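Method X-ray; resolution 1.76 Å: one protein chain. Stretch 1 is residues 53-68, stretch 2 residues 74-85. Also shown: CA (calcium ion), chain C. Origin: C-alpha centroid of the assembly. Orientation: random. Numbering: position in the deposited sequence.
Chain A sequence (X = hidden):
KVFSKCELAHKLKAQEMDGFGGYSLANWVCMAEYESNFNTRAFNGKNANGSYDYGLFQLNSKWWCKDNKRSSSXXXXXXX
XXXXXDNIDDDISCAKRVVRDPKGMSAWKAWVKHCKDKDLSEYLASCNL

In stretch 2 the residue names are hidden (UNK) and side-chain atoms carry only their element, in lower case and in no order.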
# COMPACT_ATOMS: atom_id res chain seq x y z
N ASP A 53 -7.95 -5.29 -6.72
CA ASP A 53 -6.88 -4.57 -6.02
C ASP A 53 -5.62 -4.48 -6.88
O ASP A 53 -5.19 -5.46 -7.47
CB ASP A 53 -6.53 -5.28 -4.70
CG ASP A 53 -7.71 -5.36 -3.74
OD1 ASP A 53 -8.53 -4.43 -3.70
OD2 ASP A 53 -7.80 -6.36 -3.01
N TYR A 54 -5.02 -3.29 -6.90
CA TYR A 54 -3.92 -2.97 -7.80
C TYR A 54 -2.67 -2.54 -7.08
O TYR A 54 -2.71 -1.65 -6.24
CB TYR A 54 -4.31 -1.80 -8.69
CG TYR A 54 -5.28 -2.11 -9.80
CD1 TYR A 54 -6.66 -2.10 -9.57
CD2 TYR A 54 -4.83 -2.35 -11.09
CE1 TYR A 54 -7.56 -2.36 -10.60
CE2 TYR A 54 -5.71 -2.61 -12.13
CZ TYR A 54 -7.08 -2.61 -11.89
OH TYR A 54 -7.95 -2.86 -12.92
N GLY A 55 -1.55 -3.17 -7.45
CA GLY A 55 -0.24 -2.63 -7.17
C GLY A 55 0.34 -2.98 -5.82
O GLY A 55 -0.17 -3.86 -5.11
N LEU A 56 1.41 -2.27 -5.48
CA LEU A 56 2.20 -2.49 -4.26
C LEU A 56 1.36 -2.43 -2.98
O LEU A 56 1.61 -3.19 -2.05
CB LEU A 56 3.31 -1.43 -4.19
CG LEU A 56 4.36 -1.52 -3.09
CD1 LEU A 56 5.22 -2.76 -3.27
CD2 LEU A 56 5.24 -0.29 -3.11
N PHE A 57 0.41 -1.49 -2.95
CA PHE A 57 -0.49 -1.32 -1.81
C PHE A 57 -1.90 -1.86 -2.05
O PHE A 57 -2.79 -1.59 -1.25
CB PHE A 57 -0.57 0.15 -1.42
CG PHE A 57 0.77 0.81 -1.20
CD1 PHE A 57 1.74 0.21 -0.39
CD2 PHE A 57 1.04 2.06 -1.76
CE1 PHE A 57 2.96 0.83 -0.18
CE2 PHE A 57 2.26 2.68 -1.54
CZ PHE A 57 3.21 2.08 -0.74
N GLN A 58 -2.10 -2.62 -3.13
CA GLN A 58 -3.35 -3.30 -3.40
C GLN A 58 -4.57 -2.38 -3.23
O GLN A 58 -5.49 -2.66 -2.47
CB GLN A 58 -3.45 -4.57 -2.55
CG GLN A 58 -2.50 -5.66 -3.01
CD GLN A 58 -2.93 -6.27 -4.33
OE1 GLN A 58 -3.79 -7.15 -4.36
NE2 GLN A 58 -2.34 -5.81 -5.43
N LEU A 59 -4.54 -1.28 -3.98
CA LEU A 59 -5.56 -0.25 -3.91
C LEU A 59 -6.75 -0.64 -4.78
O LEU A 59 -6.57 -1.04 -5.94
CB LEU A 59 -4.99 1.10 -4.32
CG LEU A 59 -3.80 1.56 -3.48
CD1 LEU A 59 -3.04 2.67 -4.17
CD2 LEU A 59 -4.25 1.97 -2.08
N ASN A 60 -7.95 -0.60 -4.20
CA ASN A 60 -9.13 -1.15 -4.83
C ASN A 60 -9.83 -0.22 -5.82
O ASN A 60 -9.81 1.00 -5.68
CB ASN A 60 -10.13 -1.72 -3.80
CG ASN A 60 -10.87 -0.66 -3.03
OD1 ASN A 60 -11.61 0.15 -3.61
ND2 ASN A 60 -10.71 -0.66 -1.71
N SER A 61 -10.48 -0.86 -6.79
CA SER A 61 -11.16 -0.24 -7.93
C SER A 61 -12.57 0.27 -7.61
O SER A 61 -13.27 0.70 -8.53
CB SER A 61 -11.31 -1.32 -9.01
OG SER A 61 -12.06 -2.43 -8.47
N LYS A 62 -13.00 0.18 -6.35
CA LYS A 62 -14.34 0.62 -5.94
C LYS A 62 -14.32 1.98 -5.26
O LYS A 62 -15.22 2.78 -5.46
CB LYS A 62 -14.98 -0.43 -5.02
CG LYS A 62 -16.32 -0.01 -4.43
CD LYS A 62 -17.02 -1.19 -3.78
CE LYS A 62 -18.34 -0.78 -3.16
NZ LYS A 62 -19.06 -1.96 -2.61
N TRP A 63 -13.32 2.22 -4.42
CA TRP A 63 -13.22 3.47 -3.67
C TRP A 63 -12.08 4.39 -4.07
O TRP A 63 -12.21 5.60 -3.91
CB TRP A 63 -13.12 3.18 -2.17
CG TRP A 63 -14.43 2.74 -1.54
CD1 TRP A 63 -15.70 3.06 -1.95
CD2 TRP A 63 -14.59 1.92 -0.37
NE1 TRP A 63 -16.63 2.48 -1.12
CE2 TRP A 63 -15.97 1.78 -0.14
CE3 TRP A 63 -13.69 1.29 0.50
CZ2 TRP A 63 -16.49 1.03 0.92
CZ3 TRP A 63 -14.19 0.55 1.56
CH2 TRP A 63 -15.58 0.42 1.76
N TRP A 64 -10.98 3.83 -4.59
CA TRP A 64 -9.73 4.57 -4.66
C TRP A 64 -9.28 4.93 -6.06
O TRP A 64 -8.90 6.06 -6.30
CB TRP A 64 -8.64 3.80 -3.90
CG TRP A 64 -9.06 3.52 -2.50
CD1 TRP A 64 -9.29 2.30 -1.94
CD2 TRP A 64 -9.36 4.48 -1.49
NE1 TRP A 64 -9.69 2.43 -0.63
CE2 TRP A 64 -9.75 3.77 -0.33
CE3 TRP A 64 -9.34 5.88 -1.44
CZ2 TRP A 64 -10.11 4.41 0.86
CZ3 TRP A 64 -9.70 6.52 -0.26
CH2 TRP A 64 -10.08 5.78 0.88
N CYS A 65 -9.29 3.97 -6.97
CA CYS A 65 -8.91 4.22 -8.37
C CYS A 65 -10.02 3.78 -9.30
O CYS A 65 -10.96 3.08 -8.89
CB CYS A 65 -7.60 3.49 -8.73
SG CYS A 65 -7.66 1.69 -8.70
N LYS A 66 -9.91 4.19 -10.56
CA LYS A 66 -10.89 3.81 -11.56
C LYS A 66 -10.28 3.03 -12.72
O LYS A 66 -9.26 3.41 -13.29
CB LYS A 66 -11.69 5.02 -12.07
CG LYS A 66 -10.89 6.08 -12.79
CD LYS A 66 -11.76 6.86 -13.77
CE LYS A 66 -11.00 8.06 -14.30
NZ LYS A 66 -11.53 8.56 -15.60
N ASP A 67 -10.87 1.88 -13.00
CA ASP A 67 -10.70 1.20 -14.27
C ASP A 67 -12.10 1.27 -14.87
O ASP A 67 -13.05 1.63 -14.18
CB ASP A 67 -10.16 -0.23 -14.10
CG ASP A 67 -11.02 -1.11 -13.18
OD1 ASP A 67 -12.26 -1.02 -13.21
OD2 ASP A 67 -10.43 -1.94 -12.45
N ASN A 68 -12.24 0.97 -16.15
CA ASN A 68 -13.55 1.15 -16.79
C ASN A 68 -14.33 -0.17 -16.92
O ASN A 68 -15.04 -0.39 -17.91
CB ASN A 68 -13.37 1.89 -18.13
CG ASN A 68 -12.75 3.27 -17.95
OD1 ASN A 68 -11.66 3.55 -18.45
ND2 ASN A 68 -13.44 4.15 -17.22
N UNK A 74 -13.40 6.63 -6.93
CA UNK A 74 -12.15 7.18 -7.43
C UNK A 74 -11.62 8.31 -6.54
O UNK A 74 -11.27 9.41 -7.01
n UNK A 74 -11.12 8.78 -10.62
c UNK A 74 -11.02 7.98 -9.57
c UNK A 74 -12.33 7.64 -8.88
o UNK A 74 -9.94 7.55 -9.16
N UNK A 75 -11.57 8.05 -5.24
CA UNK A 75 -11.14 9.05 -4.26
C UNK A 75 -9.70 9.53 -4.42
O UNK A 75 -9.36 10.62 -3.96
c UNK A 75 -11.37 8.53 -2.84
N UNK A 76 -8.85 8.72 -5.06
CA UNK A 76 -7.47 9.14 -5.39
C UNK A 76 -7.34 9.80 -6.76
O UNK A 76 -6.24 10.20 -7.14
s UNK A 76 -6.45 7.27 -3.62
c UNK A 76 -6.51 7.95 -5.29
N UNK A 77 -8.44 9.90 -7.51
CA UNK A 77 -8.47 10.62 -8.79
C UNK A 77 -7.41 10.07 -9.75
O UNK A 77 -6.55 10.81 -10.25
o UNK A 77 -9.25 12.55 -10.70
c UNK A 77 -8.54 12.96 -9.79
n UNK A 77 -7.94 14.15 -9.82
c UNK A 77 -8.28 12.12 -8.55
N UNK A 78 -7.45 8.76 -9.97
CA UNK A 78 -6.39 8.11 -10.71
C UNK A 78 -6.85 6.83 -11.40
O UNK A 78 -7.68 6.07 -10.86
c UNK A 78 -5.48 6.75 -8.76
c UNK A 78 -2.67 7.53 -9.71
c UNK A 78 -5.18 7.85 -9.77
c UNK A 78 -3.91 7.55 -10.57
N UNK A 79 -6.32 6.60 -12.60
CA UNK A 79 -6.55 5.37 -13.33
C UNK A 79 -5.81 4.23 -12.63
O UNK A 79 -4.66 4.40 -12.24
s UNK A 79 -8.42 6.21 -15.85
c UNK A 79 -6.03 5.48 -14.78
c UNK A 79 -7.03 5.06 -15.82
c UNK A 79 -9.52 5.35 -16.97
N UNK A 80 -6.46 3.08 -12.49
CA UNK A 80 -5.86 1.96 -11.76
C UNK A 80 -4.57 1.45 -12.40
O UNK A 80 -3.68 0.98 -11.69
s UNK A 80 -8.31 1.14 -10.58
c UNK A 80 -6.84 0.80 -11.59
N UNK A 81 -4.45 1.58 -13.72
CA UNK A 81 -3.23 1.20 -14.45
C UNK A 81 -1.97 1.92 -13.98
O UNK A 81 -0.86 1.37 -14.06
c UNK A 81 -3.41 1.41 -15.95
o UNK A 81 -3.78 2.75 -16.24
N UNK A 82 -2.12 3.14 -13.46
CA UNK A 82 -1.00 3.92 -12.94
C UNK A 82 -0.48 3.41 -11.59
O UNK A 82 0.52 3.90 -11.08
c UNK A 82 -2.57 7.28 -14.01
c UNK A 82 -1.80 5.99 -14.17
c UNK A 82 -1.39 5.39 -12.82
n UNK A 82 -0.91 8.88 -14.94
c UNK A 82 -1.64 8.44 -13.72
N UNK A 83 -1.17 2.42 -11.02
CA UNK A 83 -0.71 1.72 -9.83
C UNK A 83 -0.01 0.40 -10.18
O UNK A 83 0.23 -0.41 -9.30
c UNK A 83 -1.90 1.47 -8.90
c UNK A 83 -1.90 3.73 -7.80
c UNK A 83 -3.99 2.34 -7.81
c UNK A 83 -2.73 2.72 -8.58
N UNK A 84 0.29 0.18 -11.46
CA UNK A 84 0.98 -1.02 -11.90
C UNK A 84 2.34 -0.74 -12.55
O UNK A 84 3.01 -1.67 -12.96
c UNK A 84 0.09 -1.82 -12.86
c UNK A 84 -0.98 -3.35 -11.16
c UNK A 84 -1.22 -2.37 -12.30
c UNK A 84 -2.01 -3.04 -13.41
N UNK A 85 2.74 0.53 -12.63
CA UNK A 85 4.04 0.88 -13.23
C UNK A 85 5.14 0.84 -12.16
O UNK A 85 4.87 0.46 -11.01
c UNK A 85 3.97 2.24 -13.94
o UNK A 85 4.24 4.50 -13.26
o UNK A 85 3.11 3.15 -11.95
c UNK A 85 3.77 3.38 -12.98
CA CA C . 2.50 4.17 -9.92
O HOH W 1 2.41 -0.49 -7.47
O HOH W 2 2.96 1.85 -9.45
O HOH W 3 3.08 5.97 -11.33

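Position 74 has two side-chain carbons, the second carrying one oxygen and one nitrogen, and the end of the chain lies against Cys 65 and Lys 66: Asn 74. Its phi and psi, 51° and 50°, are left-handed, a conformation asparagine tolerates better than most residues, and it opens a type I turn that ends at position 77.

Position 75 has a single carbon. Its N donates to Trp 63 O (2.9 Å), and its small methyl, CB, touches the Trp 64 ring at CE3, 3.6 Å away: Ala 75.

Position 76 shows one carbon, then a sulfur near the Trp 64 ring; its N donates to Trp 64 O at 2.9 Å. This is Cys 76, whose thiol suits the covalent bond it makes elsewhere in the structure; SG lies 3.9 Å from Trp 64 CE3.

Position 77 again has two carbons, the second bearing oxygen and nitrogen, and points away from stretch 1: Asn 77. Exposed and again left-handed, it closes the turn, its N hydrogen-bonded to Asn 74 O (2.9 Å).

Position 78 has four carbons forked at the first, one arm two carbons long. Its O accepts from Lys 66 N (2.9 Å), and the short arm packs against Cys 65 CB. An extended backbone suits this beta-branched residue, Ile 78, whose CG2 is 3.9 Å from Cys 65 CB.

Position 79 is an unbranched chain of two carbons, sulfur and carbon, running flexibly along Lys 66: Met 79, with SD 3.5 Å from Lys 66 CE.

Position 80 has one carbon, over the Tyr 54 ring face, and a sulfur bonded to Cys 65 SG. Only cysteine can make this disulfide: Cys 80, SG to SG 2.1 Å, chi3 95°. Its CB is 3.3 Å from the Tyr 54 ring centroid.

Position 81, one carbon and one oxygen pointing away, is Ser 81; position 82, four carbons in a row ending in nitrogen, is Lys 82. Both polar chains suit exposed sites, and Lys 82 O binds calcium at 2.3 Å.

Position 83 has four carbons forked at the second, one tip against Leu 59 and Cys 65: Leu 83, a branched apolar chain for a buried site, its CD1 3.8 Å from both Leu 59 CD1 and Cys 65 SG. Position 84 has the same fork, meeting the Tyr 54 ring edge: Leu 84, equally apolar, CD1 3.7 Å from Tyr 54 CD2.

Position 85, out of reach of stretch 1, has two carbons, the second with two oxygens: Asp 85, whose anionic carboxylate suits calcium, OD1 binding at 2.4 Å.

Four backbone hydrogen bonds align the chains, two flanking the single bridge between Lys 66 and Met 79; the disulfide ties them covalently; Tyr 54 and Leu 83 pack against it, and Leu 59 backs Leu 83.

Stretch 2, residues 74-85: NACNIMCSKLLD
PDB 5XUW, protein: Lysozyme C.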